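Local coordinates for protein glycosyl hydrolase, family 38 (Enterococcus faecalis, PDB 3LVT) that probably hydrolyses alpha-mannosidic linkages as a family 38 glycoside hydrolase and carries a bound calcium ion, at residues L408-G413 and I801-A806; K416-T421 and T651-S656; L659-T664 and Y778-H783. All coordinates share one frame; numbering follows the deposited sequence.

Contact 1: residues L408-G413 and I801-A806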
ATOM      1  N   LEU A 408       8.140  23.641  -8.199  1.00 55.33           N
ATOM      2  CA  LEU A 408       7.274  22.769  -7.429  1.00 55.12           C
ATOM      3  C   LEU A 408       6.367  22.005  -8.358  1.00 54.74           C
ATOM      4  O   LEU A 408       5.803  22.576  -9.291  1.00 54.76           O
ATOM      5  CB  LEU A 408       6.415  23.560  -6.464  1.00 55.35           C
ATOM      6  CG  LEU A 408       7.168  24.202  -5.311  1.00 58.05           C
ATOM      7  CD1 LEU A 408       6.212  25.030  -4.437  1.00 58.27           C
ATOM      8  CD2 LEU A 408       7.915  23.133  -4.487  1.00 59.09           C
ATOM      9  N   PHE A 409       6.219  20.710  -8.082  1.00 54.14           N
ATOM     10  CA  PHE A 409       5.341  19.842  -8.839  1.00 53.24           C
ATOM     11  C   PHE A 409       4.265  19.306  -7.940  1.00 53.17           C
ATOM     12  O   PHE A 409       4.583  18.804  -6.867  1.00 53.87           O
ATOM     13  CB  PHE A 409       6.132  18.657  -9.366  1.00 52.72           C
ATOM     14  CG  PHE A 409       7.206  19.026 -10.340  1.00 51.06           C
ATOM     15  CD1 PHE A 409       8.494  19.304  -9.899  1.00 49.55           C
ATOM     16  CD2 PHE A 409       6.935  19.075 -11.698  1.00 48.43           C
ATOM     17  CE1 PHE A 409       9.490  19.614 -10.788  1.00 47.47           C
ATOM     18  CE2 PHE A 409       7.921  19.394 -12.598  1.00 47.17           C
ATOM     19  CZ  PHE A 409       9.205  19.664 -12.140  1.00 48.15           C
ATOM     20  N   ASN A 410       3.003  19.434  -8.354  1.00 52.74           N
ATOM     21  CA  ASN A 410       1.914  18.675  -7.751  1.00 52.29           C
ATOM     22  C   ASN A 410       1.814  17.440  -8.619  1.00 52.09           C
ATOM     23  O   ASN A 410       1.382  17.494  -9.781  1.00 52.59           O
ATOM     24  CB  ASN A 410       0.584  19.441  -7.688  1.00 52.07           C
ATOM     25  CG  ASN A 410      -0.572  18.601  -7.062  1.00 53.79           C
ATOM     26  OD1 ASN A 410      -0.421  17.409  -6.783  1.00 54.45           O
ATOM     27  ND2 ASN A 410      -1.728  19.241  -6.836  1.00 54.47           N
ATOM     28  N   THR A 411       2.236  16.327  -8.041  1.00 51.35           N
ATOM     29  CA  THR A 411       2.448  15.096  -8.766  1.00 50.64           C
ATOM     30  C   THR A 411       1.274  14.161  -8.514  1.00 50.49           C
ATOM     31  O   THR A 411       1.278  13.023  -8.932  1.00 50.00           O
ATOM     32  CB  THR A 411       3.796  14.496  -8.323  1.00 50.74           C
ATOM     33  OG1 THR A 411       4.452  13.911  -9.437  1.00 52.28           O
ATOM     34  CG2 THR A 411       3.654  13.490  -7.218  1.00 49.27           C
ATOM     35  N   SER A 412       0.269  14.676  -7.814  1.00 50.83           N
ATOM     36  CA  SER A 412      -0.957  13.951  -7.500  1.00 51.14           C
ATOM     37  C   SER A 412      -2.133  14.455  -8.343  1.00 51.54           C
ATOM     38  O   SER A 412      -2.001  15.436  -9.096  1.00 52.04           O
ATOM     39  CB  SER A 412      -1.295  14.141  -6.024  1.00 51.18           C
ATOM     40  OG  SER A 412      -1.889  15.414  -5.795  1.00 51.11           O
ATOM     41  N   GLY A 413      -3.283  13.808  -8.183  1.00 51.58           N
ATOM     42  CA  GLY A 413      -4.487  14.161  -8.944  1.00 52.27           C
ATOM     43  C   GLY A 413      -5.426  15.102  -8.219  1.00 52.84           C
ATOM     44  O   GLY A 413      -6.589  15.241  -8.582  1.00 53.32           O
ATOM     45  N   ILE A 801       1.091  12.427  -0.354  1.00 54.82           N
ATOM     46  CA  ILE A 801       1.869  12.678  -1.544  1.00 54.22           C
ATOM     47  C   ILE A 801       2.414  14.090  -1.428  1.00 54.36           C
ATOM     48  O   ILE A 801       1.665  15.045  -1.575  1.00 55.02           O
ATOM     49  CB  ILE A 801       1.032  12.505  -2.842  1.00 53.91           C
ATOM     50  CG1 ILE A 801       0.406  11.104  -2.917  1.00 53.12           C
ATOM     51  CG2 ILE A 801       1.889  12.775  -4.078  1.00 53.66           C
ATOM     52  CD1 ILE A 801      -0.775  10.979  -3.855  1.00 50.01           C
ATOM     53  N   PRO A 802       3.721  14.225  -1.144  1.00 54.14           N
ATOM     54  CA  PRO A 802       4.332  15.544  -0.993  1.00 53.96           C
ATOM     55  C   PRO A 802       4.528  16.203  -2.348  1.00 54.08           C
ATOM     56  O   PRO A 802       4.558  15.498  -3.353  1.00 54.37           O
ATOM     57  CB  PRO A 802       5.700  15.205  -0.409  1.00 53.87           C
ATOM     58  CG  PRO A 802       6.013  13.840  -1.004  1.00 53.67           C
ATOM     59  CD  PRO A 802       4.702  13.133  -0.969  1.00 53.71           C
ATOM     60  N   PHE A 803       4.675  17.525  -2.386  1.00 54.10           N
ATOM     61  CA  PHE A 803       5.227  18.168  -3.578  1.00 54.65           C
ATOM     62  C   PHE A 803       6.664  17.691  -3.813  1.00 54.99           C
ATOM     63  O   PHE A 803       7.340  17.256  -2.889  1.00 55.61           O
ATOM     64  CB  PHE A 803       5.238  19.691  -3.437  1.00 54.49           C
ATOM     65  CG  PHE A 803       3.867  20.312  -3.362  1.00 55.12           C
ATOM     66  CD1 PHE A 803       3.005  20.275  -4.448  1.00 54.64           C
ATOM     67  CD2 PHE A 803       3.448  20.960  -2.213  1.00 55.40           C
ATOM     68  CE1 PHE A 803       1.759  20.849  -4.371  1.00 54.36           C
ATOM     69  CE2 PHE A 803       2.197  21.545  -2.145  1.00 54.89           C
ATOM     70  CZ  PHE A 803       1.355  21.485  -3.219  1.00 54.28           C
ATOM     71  N   THR A 804       7.126  17.772  -5.052  1.00 55.39           N
ATOM     72  CA  THR A 804       8.517  17.533  -5.369  1.00 55.48           C
ATOM     73  C   THR A 804       9.088  18.898  -5.637  1.00 55.68           C
ATOM     74  O   THR A 804       8.465  19.734  -6.310  1.00 55.78           O
ATOM     75  CB  THR A 804       8.693  16.683  -6.626  1.00 55.74           C
ATOM     76  OG1 THR A 804       7.535  15.862  -6.823  1.00 57.33           O
ATOM     77  CG2 THR A 804       9.921  15.796  -6.504  1.00 55.86           C
ATOM     78  N   ALA A 805      10.265  19.134  -5.083  1.00 55.55           N
ATOM     79  CA  ALA A 805      10.899  20.411  -5.205  1.00 55.55           C
ATOM     80  C   ALA A 805      12.293  20.190  -5.772  1.00 56.29           C
ATOM     81  O   ALA A 805      13.100  19.417  -5.229  1.00 55.94           O
ATOM     82  CB  ALA A 805      10.964  21.080  -3.870  1.00 55.25           C
ATOM     83  N   ALA A 806      12.572  20.858  -6.887  1.00 56.60           N
ATOM     84  CA  ALA A 806      13.904  20.807  -7.441  1.00 56.71           C
ATOM     85  C   ALA A 806      14.359  22.205  -7.755  1.00 56.76           C
ATOM     86  O   ALA A 806      13.564  23.038  -8.160  1.00 57.27           O
ATOM     87  CB  ALA A 806      13.938  19.926  -8.677  1.00 56.80           C
TER
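F409 and T804 form a hydrogen-bonded pair in an antiparallel strand pairing that runs on through L408 and A805. F409 N gives a bond of 3.0 Å to T804 O, and T804 N returns one of 3.3 Å to F409 O, meeting it on a lone pair. T804 O also lies 3.4 Å from L408 CA, a CA-H...O contact. The next pair, L408 with A805, is non-hydrogen-bonded; here L408 CD2 meets A805 CB at 3.7 Å. The two strand segments run at 158° to one another, and together they set the short strand 804-807, which follows helix 789-799, against the edge of strand 404-410, whose other edge bonds to strand 503-511.

Outside the paired residues, F803 and I801 add contacts. The F803 ring turns its edge to the other strand, with CD1 3.2 Å from F409 O and CE1 3.8 Å from N410 CB; K416 makes a cation-pi contact with the same ring. T411 CG2 and I801 CG2 touch at 3.7 Å, their side chains crossing at about a right angle.

Polar order in the turn comes from N410. With its CG anti to the backbone N (chi1 179°), OD1 accepts from S412 N, which makes the Asx turn, and also from S412 OG, while ND2 binds Y414 O and M499 O.

Contact 2: residues K416-T421 and T651-S656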
ATOM      1  N   LYS A 416      -3.861  20.589  -4.141  1.00 55.86           N
ATOM      2  CA  LYS A 416      -2.964  20.432  -3.007  1.00 55.75           C
ATOM      3  C   LYS A 416      -2.764  21.737  -2.293  1.00 55.09           C
ATOM      4  O   LYS A 416      -2.427  22.730  -2.899  1.00 54.78           O
ATOM      5  CB  LYS A 416      -1.605  19.894  -3.467  1.00 56.45           C
ATOM      6  CG  LYS A 416      -1.494  18.375  -3.493  1.00 56.94           C
ATOM      7  CD  LYS A 416      -1.164  17.845  -2.111  1.00 58.09           C
ATOM      8  CE  LYS A 416       0.341  17.723  -1.868  1.00 56.29           C
ATOM      9  NZ  LYS A 416       0.588  17.158  -0.495  1.00 55.11           N
ATOM     10  N   THR A 417      -2.958  21.710  -0.989  1.00 55.18           N
ATOM     11  CA  THR A 417      -2.753  22.869  -0.163  1.00 55.43           C
ATOM     12  C   THR A 417      -1.782  22.484   0.930  1.00 55.41           C
ATOM     13  O   THR A 417      -2.034  21.548   1.668  1.00 55.17           O
ATOM     14  CB  THR A 417      -4.070  23.294   0.472  1.00 55.43           C
ATOM     15  OG1 THR A 417      -5.021  23.568  -0.561  1.00 56.17           O
ATOM     16  CG2 THR A 417      -3.873  24.524   1.317  1.00 55.27           C
ATOM     17  N   GLU A 418      -0.682  23.213   1.039  1.00 55.90           N
ATOM     18  CA  GLU A 418       0.344  22.902   2.028  1.00 56.73           C
ATOM     19  C   GLU A 418       1.343  24.046   2.202  1.00 56.30           C
ATOM     20  O   GLU A 418       1.718  24.719   1.239  1.00 56.16           O
ATOM     21  CB  GLU A 418       1.077  21.593   1.641  1.00 57.47           C
ATOM     22  CG  GLU A 418       2.210  21.148   2.601  1.00 59.70           C
ATOM     23  CD  GLU A 418       1.703  20.697   3.960  1.00 62.19           C
ATOM     24  OE1 GLU A 418       1.149  19.580   4.049  1.00 64.54           O
ATOM     25  OE2 GLU A 418       1.870  21.446   4.944  1.00 62.96           O
ATOM     26  N   VAL A 419       1.747  24.267   3.446  1.00 56.02           N
ATOM     27  CA  VAL A 419       2.897  25.095   3.742  1.00 56.26           C
ATOM     28  C   VAL A 419       4.118  24.222   3.518  1.00 56.32           C
ATOM     29  O   VAL A 419       4.354  23.272   4.254  1.00 57.15           O
ATOM     30  CB  VAL A 419       2.889  25.608   5.178  1.00 56.11           C
ATOM     31  CG1 VAL A 419       4.200  26.300   5.485  1.00 56.46           C
ATOM     32  CG2 VAL A 419       1.737  26.581   5.393  1.00 56.42           C
ATOM     33  N   VAL A 420       4.875  24.533   2.483  1.00 56.36           N
ATOM     34  CA  VAL A 420       5.930  23.660   2.029  1.00 56.57           C
ATOM     35  C   VAL A 420       7.260  24.341   2.229  1.00 56.95           C
ATOM     36  O   VAL A 420       7.345  25.583   2.268  1.00 57.28           O
ATOM     37  CB  VAL A 420       5.753  23.252   0.534  1.00 56.60           C
ATOM     38  CG1 VAL A 420       4.321  22.868   0.262  1.00 56.88           C
ATOM     39  CG2 VAL A 420       6.149  24.366  -0.395  1.00 56.35           C
ATOM     40  N   THR A 421       8.299  23.522   2.359  1.00 56.61           N
ATOM     41  CA  THR A 421       9.653  24.026   2.501  1.00 56.37           C
ATOM     42  C   THR A 421      10.437  23.618   1.273  1.00 56.21           C
ATOM     43  O   THR A 421      10.179  22.572   0.686  1.00 56.56           O
ATOM     44  CB  THR A 421      10.348  23.501   3.784  1.00 56.73           C
ATOM     45  OG1 THR A 421      10.702  22.111   3.629  1.00 56.22           O
ATOM     46  CG2 THR A 421       9.443  23.685   5.008  1.00 56.07           C
ATOM     47  N   THR A 651       0.171  19.794  14.122  1.00 51.23           N
ATOM     48  CA  THR A 651       0.408  20.897  13.177  1.00 52.13           C
ATOM     49  C   THR A 651      -0.858  21.334  12.466  1.00 52.18           C
ATOM     50  O   THR A 651      -1.644  20.495  12.027  1.00 51.99           O
ATOM     51  CB  THR A 651       1.421  20.482  12.087  1.00 52.06           C
ATOM     52  OG1 THR A 651       2.635  20.088  12.720  1.00 54.28           O
ATOM     53  CG2 THR A 651       1.715  21.624  11.119  1.00 51.60           C
HETATM   54  N   MSE A 652      -1.026  22.644  12.321  1.00 52.55           N
HETATM   55  CA  MSE A 652      -2.171  23.217  11.605  1.00 53.54           C
HETATM   56  C   MSE A 652      -1.726  24.304  10.625  1.00 52.79           C
HETATM   57  O   MSE A 652      -0.837  25.099  10.927  1.00 52.26           O
HETATM   58  CB  MSE A 652      -3.186  23.783  12.598  1.00 54.24           C
HETATM   59  CG  MSE A 652      -4.315  24.600  11.971  1.00 59.20           C
HETATM   60 SE   MSE A 652      -5.344  25.665  13.265  1.00 71.83          SE
HETATM   61  CE  MSE A 652      -4.030  26.996  13.676  1.00 67.52           C
ATOM     62  N   ILE A 653      -2.342  24.314   9.448  1.00 52.50           N
ATOM     63  CA  ILE A 653      -2.139  25.386   8.469  1.00 52.47           C
ATOM     64  C   ILE A 653      -3.423  26.171   8.169  1.00 52.27           C
ATOM     65  O   ILE A 653      -4.531  25.638   8.215  1.00 52.03           O
ATOM     66  CB  ILE A 653      -1.496  24.875   7.146  1.00 52.43           C
ATOM     67  CG1 ILE A 653      -2.475  24.025   6.333  1.00 53.07           C
ATOM     68  CG2 ILE A 653      -0.239  24.072   7.430  1.00 52.12           C
ATOM     69  CD1 ILE A 653      -1.866  23.444   5.062  1.00 53.75           C
ATOM     70  N   LYS A 654      -3.236  27.446   7.846  1.00 52.82           N
ATOM     71  CA  LYS A 654      -4.312  28.417   7.585  1.00 52.79           C
ATOM     72  C   LYS A 654      -5.404  27.927   6.604  1.00 52.85           C
ATOM     73  O   LYS A 654      -6.599  28.008   6.898  1.00 52.45           O
ATOM     74  CB  LYS A 654      -3.661  29.739   7.146  1.00 52.53           C
ATOM     75  CG  LYS A 654      -4.410  30.608   6.160  1.00 52.87           C
ATOM     76  CD  LYS A 654      -5.308  31.599   6.865  1.00 54.55           C
ATOM     77  CE  LYS A 654      -5.800  32.689   5.901  1.00 54.43           C
ATOM     78  NZ  LYS A 654      -4.789  33.756   5.640  1.00 53.02           N
ATOM     79  N   GLU A 655      -4.973  27.382   5.467  1.00 53.15           N
ATOM     80  CA  GLU A 655      -5.874  27.046   4.369  1.00 53.54           C
ATOM     81  C   GLU A 655      -6.444  25.638   4.379  1.00 53.26           C
ATOM     82  O   GLU A 655      -7.022  25.205   3.377  1.00 53.63           O
ATOM     83  CB  GLU A 655      -5.159  27.244   3.030  1.00 53.98           C
ATOM     84  CG  GLU A 655      -4.732  28.653   2.720  1.00 56.96           C
ATOM     85  CD  GLU A 655      -5.859  29.647   2.885  1.00 61.30           C
ATOM     86  OE1 GLU A 655      -7.047  29.239   2.829  1.00 63.26           O
ATOM     87  OE2 GLU A 655      -5.550  30.842   3.079  1.00 63.91           O
ATOM     88  N   SER A 656      -6.270  24.908   5.472  1.00 52.98           N
ATOM     89  CA  SER A 656      -6.766  23.540   5.524  1.00 52.80           C
ATOM     90  C   SER A 656      -7.397  23.206   6.860  1.00 52.79           C
ATOM     91  O   SER A 656      -6.994  23.725   7.902  1.00 52.73           O
ATOM     92  CB  SER A 656      -5.655  22.547   5.172  1.00 52.96           C
ATOM     93  OG  SER A 656      -6.083  21.208   5.327  1.00 53.60           O
TER
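I653 reaches with both branches over the backbone and side chains of strand 416-421. Its CG1 stands between the backbone N and the carbonyl carbon (chi1 71°), and the extended chain beyond carries CD1 to 3.8 Å from E418 CA and 3.9 Å from T417 O. The other branch meets a valine: I653 CG2 lies 3.8 Å from V419 CG2, the side chains sliding past each other in opposite directions. E418 starts out away from the partner segment but bends at chi2 (69°), which brings OE2 to 4.2 Å from I653 CG2.

At the other end T417 CG2 lies 3.5 Å from E655 CB, the side chains crossing at about a right angle. E655 belongs to the type I turn from I653 to S656.

No hydrogen bond spans the contact. The strand axes come no closer than 8.1 Å and run at 115°, so C-terminal domain 1 of the family, which holds 416-421, meets the C-terminal domain, which holds 651-656, by side-chain packing and not strand pairing. Strand 416-430 is hydrogen-bonded along strand 484-499, whereas strand 641-653 lies between strands 601-613 and 659-667; V419 also touches V600, in a loop, and K601, which starts strand 601-613.

Contact 3: residues L659-T664 and Y778-H783; sequences LFFETT and YGLSLH
F661 and Y778 face each other as a hydrogen-bonded antiparallel pair, and L659 with L780 forms a second one two residues away. Each pair is joined by two backbone bonds, and three of the four N-H...O angles are near 170°. F661 N to Y778 O is 2.9 Å, and L659 N to L780 O is 3.0 Å. Between them F660 and G779 make a non-hydrogen-bonded pair. The strand axes come within 4.7 Å, joining 659-667 and 772-783 as inner strands of the large antiparallel sheet in the C-terminal half of the chain.

The aromatic contact lies on the face that carries L659, F661, Y778 and L780, which packs against strands 545-549 and 555-566 of a second antiparallel sheet. Y778 CG sits between the backbone N and the carbonyl carbon (chi1 53°), which brings a ring face against F661 CB. That atom lies over the Y778 ring, 3.9 Å from its centroid, a CH-pi contact. The two rings meet obliquely, their planes at 44°, with F661 CD2 3.4 Å from Y778 CE2. Further along, F661 CE2 reaches L780 CB at 3.9 Å.

A polar link closes the far end of the tyrosine: Y778 OH and T663 OG1 are hydrogen-bonded at 2.8 Å, and either could be the donor. Because T663 OG1 also bonds T648 OG1 on strand 641-653, hydroxyl-to-hydroxyl bonds across three adjacent strands satisfy buried polar atoms among apolar side chains such as F562.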
ATOM      1  N   LEU A 659      -5.707  18.290  10.521  1.00 51.24           N
ATOM      2  CA  LEU A 659      -4.660  18.294  11.551  1.00 50.48           C
ATOM      3  C   LEU A 659      -3.686  17.151  11.332  1.00 50.28           C
ATOM      4  O   LEU A 659      -4.100  16.002  11.171  1.00 51.13           O
ATOM      5  CB  LEU A 659      -5.257  18.096  12.921  1.00 50.35           C
ATOM      6  CG  LEU A 659      -5.633  19.281  13.766  1.00 50.66           C
ATOM      7  CD1 LEU A 659      -6.069  18.726  15.074  1.00 50.96           C
ATOM      8  CD2 LEU A 659      -4.440  20.192  13.957  1.00 50.73           C
ATOM      9  N   PHE A 660      -2.400  17.459  11.361  1.00 49.41           N
ATOM     10  CA  PHE A 660      -1.358  16.467  11.149  1.00 49.20           C
ATOM     11  C   PHE A 660      -0.643  16.082  12.458  1.00 48.83           C
ATOM     12  O   PHE A 660      -0.266  16.954  13.238  1.00 48.56           O
ATOM     13  CB  PHE A 660      -0.335  17.040  10.174  1.00 49.56           C
ATOM     14  CG  PHE A 660      -0.723  16.920   8.734  1.00 49.59           C
ATOM     15  CD1 PHE A 660       0.252  16.749   7.764  1.00 51.75           C
ATOM     16  CD2 PHE A 660      -2.035  16.962   8.341  1.00 49.69           C
ATOM     17  CE1 PHE A 660      -0.088  16.626   6.426  1.00 52.33           C
ATOM     18  CE2 PHE A 660      -2.380  16.842   7.003  1.00 50.10           C
ATOM     19  CZ  PHE A 660      -1.417  16.682   6.051  1.00 50.24           C
ATOM     20  N   PHE A 661      -0.456  14.785  12.704  1.00 48.13           N
ATOM     21  CA  PHE A 661       0.271  14.373  13.895  1.00 47.55           C
ATOM     22  C   PHE A 661       1.459  13.504  13.538  1.00 47.65           C
ATOM     23  O   PHE A 661       1.385  12.628  12.682  1.00 47.57           O
ATOM     24  CB  PHE A 661      -0.594  13.604  14.910  1.00 47.29           C
ATOM     25  CG  PHE A 661      -2.008  14.059  15.009  1.00 46.96           C
ATOM     26  CD1 PHE A 661      -2.346  15.208  15.711  1.00 46.41           C
ATOM     27  CD2 PHE A 661      -3.028  13.311  14.431  1.00 47.88           C
ATOM     28  CE1 PHE A 661      -3.674  15.611  15.816  1.00 44.77           C
ATOM     29  CE2 PHE A 661      -4.358  13.717  14.532  1.00 46.29           C
ATOM     30  CZ  PHE A 661      -4.669  14.875  15.230  1.00 44.46           C
ATOM     31  N   GLU A 662       2.540  13.737  14.257  1.00 47.99           N
ATOM     32  CA  GLU A 662       3.752  12.960  14.184  1.00 48.00           C
ATOM     33  C   GLU A 662       4.073  12.551  15.585  1.00 47.72           C
ATOM     34  O   GLU A 662       4.367  13.402  16.425  1.00 48.28           O
ATOM     35  CB  GLU A 662       4.889  13.827  13.683  1.00 48.05           C
ATOM     36  CG  GLU A 662       5.276  13.528  12.266  1.00 51.69           C
ATOM     37  CD  GLU A 662       6.503  14.289  11.802  1.00 55.59           C
ATOM     38  OE1 GLU A 662       7.417  14.549  12.634  1.00 56.49           O
ATOM     39  OE2 GLU A 662       6.539  14.611  10.593  1.00 56.85           O
ATOM     40  N   THR A 663       4.007  11.258  15.849  1.00 47.15           N
ATOM     41  CA  THR A 663       4.312  10.741  17.175  1.00 46.96           C
ATOM     42  C   THR A 663       5.647   9.985  17.143  1.00 47.06           C
ATOM     43  O   THR A 663       5.932   9.229  16.223  1.00 47.01           O
ATOM     44  CB  THR A 663       3.142   9.852  17.698  1.00 46.88           C
ATOM     45  OG1 THR A 663       2.034  10.678  18.066  1.00 46.36           O
ATOM     46  CG2 THR A 663       3.538   9.026  18.912  1.00 47.90           C
ATOM     47  N   THR A 664       6.461  10.203  18.157  1.00 47.45           N
ATOM     48  CA  THR A 664       7.752   9.561  18.249  1.00 47.99           C
ATOM     49  C   THR A 664       7.951   8.868  19.593  1.00 48.15           C
ATOM     50  O   THR A 664       7.652   9.422  20.657  1.00 47.51           O
ATOM     51  CB  THR A 664       8.899  10.557  17.981  1.00 47.78           C
ATOM     52  OG1 THR A 664       8.615  11.248  16.774  1.00 49.42           O
ATOM     53  CG2 THR A 664      10.224   9.842  17.776  1.00 47.54           C
ATOM     54  N   TYR A 778       0.012  10.362  11.017  1.00 45.32           N
ATOM     55  CA  TYR A 778      -1.421  10.206  10.848  1.00 45.08           C
ATOM     56  C   TYR A 778      -2.107  11.554  10.967  1.00 45.28           C
ATOM     57  O   TYR A 778      -1.442  12.568  11.072  1.00 45.62           O
ATOM     58  CB  TYR A 778      -1.974   9.221  11.862  1.00 44.66           C
ATOM     59  CG  TYR A 778      -1.626   9.512  13.304  1.00 44.44           C
ATOM     60  CD1 TYR A 778      -0.317   9.339  13.776  1.00 43.29           C
ATOM     61  CD2 TYR A 778      -2.610   9.916  14.212  1.00 41.40           C
ATOM     62  CE1 TYR A 778       0.005   9.595  15.092  1.00 41.49           C
ATOM     63  CE2 TYR A 778      -2.292  10.162  15.527  1.00 42.03           C
ATOM     64  CZ  TYR A 778      -0.977   9.994  15.961  1.00 41.19           C
ATOM     65  OH  TYR A 778      -0.644  10.236  17.263  1.00 40.35           O
ATOM     66  N   GLY A 779      -3.432  11.584  10.948  1.00 46.02           N
ATOM     67  CA  GLY A 779      -4.128  12.867  11.026  1.00 46.75           C
ATOM     68  C   GLY A 779      -5.638  12.833  11.121  1.00 47.45           C
ATOM     69  O   GLY A 779      -6.261  11.779  11.144  1.00 47.32           O
ATOM     70  N   LEU A 780      -6.244  14.012  11.153  1.00 48.52           N
ATOM     71  CA  LEU A 780      -7.664  14.090  11.444  1.00 48.85           C
ATOM     72  C   LEU A 780      -8.342  15.118  10.570  1.00 48.99           C
ATOM     73  O   LEU A 780      -7.757  16.154  10.249  1.00 49.28           O
ATOM     74  CB  LEU A 780      -7.821  14.443  12.913  1.00 48.53           C
ATOM     75  CG  LEU A 780      -9.193  14.632  13.525  1.00 49.75           C
ATOM     76  CD1 LEU A 780      -9.055  14.358  15.018  1.00 50.22           C
ATOM     77  CD2 LEU A 780      -9.715  16.065  13.268  1.00 49.66           C
ATOM     78  N   SER A 781      -9.591  14.834  10.212  1.00 49.32           N
ATOM     79  CA  SER A 781     -10.433  15.756   9.436  1.00 48.79           C
ATOM     80  C   SER A 781     -11.876  15.615   9.858  1.00 48.23           C
ATOM     81  O   SER A 781     -12.377  14.512   9.980  1.00 49.02           O
ATOM     82  CB  SER A 781     -10.338  15.403   7.978  1.00 48.81           C
ATOM     83  OG  SER A 781     -10.440  16.579   7.213  1.00 52.71           O
ATOM     84  N   LEU A 782     -12.551  16.725  10.099  1.00 48.14           N
ATOM     85  CA  LEU A 782     -13.963  16.703  10.469  1.00 47.30           C
ATOM     86  C   LEU A 782     -14.797  17.107   9.278  1.00 47.27           C
ATOM     87  O   LEU A 782     -14.355  17.930   8.477  1.00 46.71           O
ATOM     88  CB  LEU A 782     -14.229  17.666  11.603  1.00 46.57           C
ATOM     89  CG  LEU A 782     -13.321  17.598  12.825  1.00 47.53           C
ATOM     90  CD1 LEU A 782     -13.657  18.753  13.772  1.00 46.53           C
ATOM     91  CD2 LEU A 782     -13.415  16.240  13.549  1.00 47.61           C
ATOM     92  N   HIS A 783     -15.994  16.525   9.147  1.00 47.63           N
ATOM     93  CA  HIS A 783     -16.934  16.971   8.107  1.00 48.21           C
ATOM     94  C   HIS A 783     -18.361  17.111   8.625  1.00 48.97           C
ATOM     95  O   HIS A 783     -18.667  16.714   9.761  1.00 49.23           O
ATOM     96  CB  HIS A 783     -16.874  16.088   6.849  1.00 47.67           C
ATOM     97  CG  HIS A 783     -17.410  14.693   7.042  1.00 48.44           C
ATOM     98  ND1 HIS A 783     -16.592  13.585   7.146  1.00 48.04           N
ATOM     99  CD2 HIS A 783     -18.680  14.226   7.125  1.00 47.66           C
ATOM    100  CE1 HIS A 783     -17.333  12.500   7.288  1.00 47.01           C
ATOM    101  NE2 HIS A 783     -18.602  12.863   7.288  1.00 48.80           N
TER

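In the fold
From the N terminus, the chain reaches contact 1 first through strand 404-410, but that contact closes only when residues 801-806 return after 387 intervening residues. Contacts 2 and 3 both open and close within this long loop, one after the other: 416-421 meets 651-656, then 659-664 pairs with 778-783. Contacts 1 and 2 touch directly, K416 NZ reaching I801 O and F803 packing on V420. Contacts 2 and 3 meet through adjoining strands 641-653 and 659-667, where T651 N probably bonds F660 O. Contacts 1 and 3 do not touch, their nearest atoms being about 8 Å apart. Contact 2 thus bridges the sheet regions holding the other two.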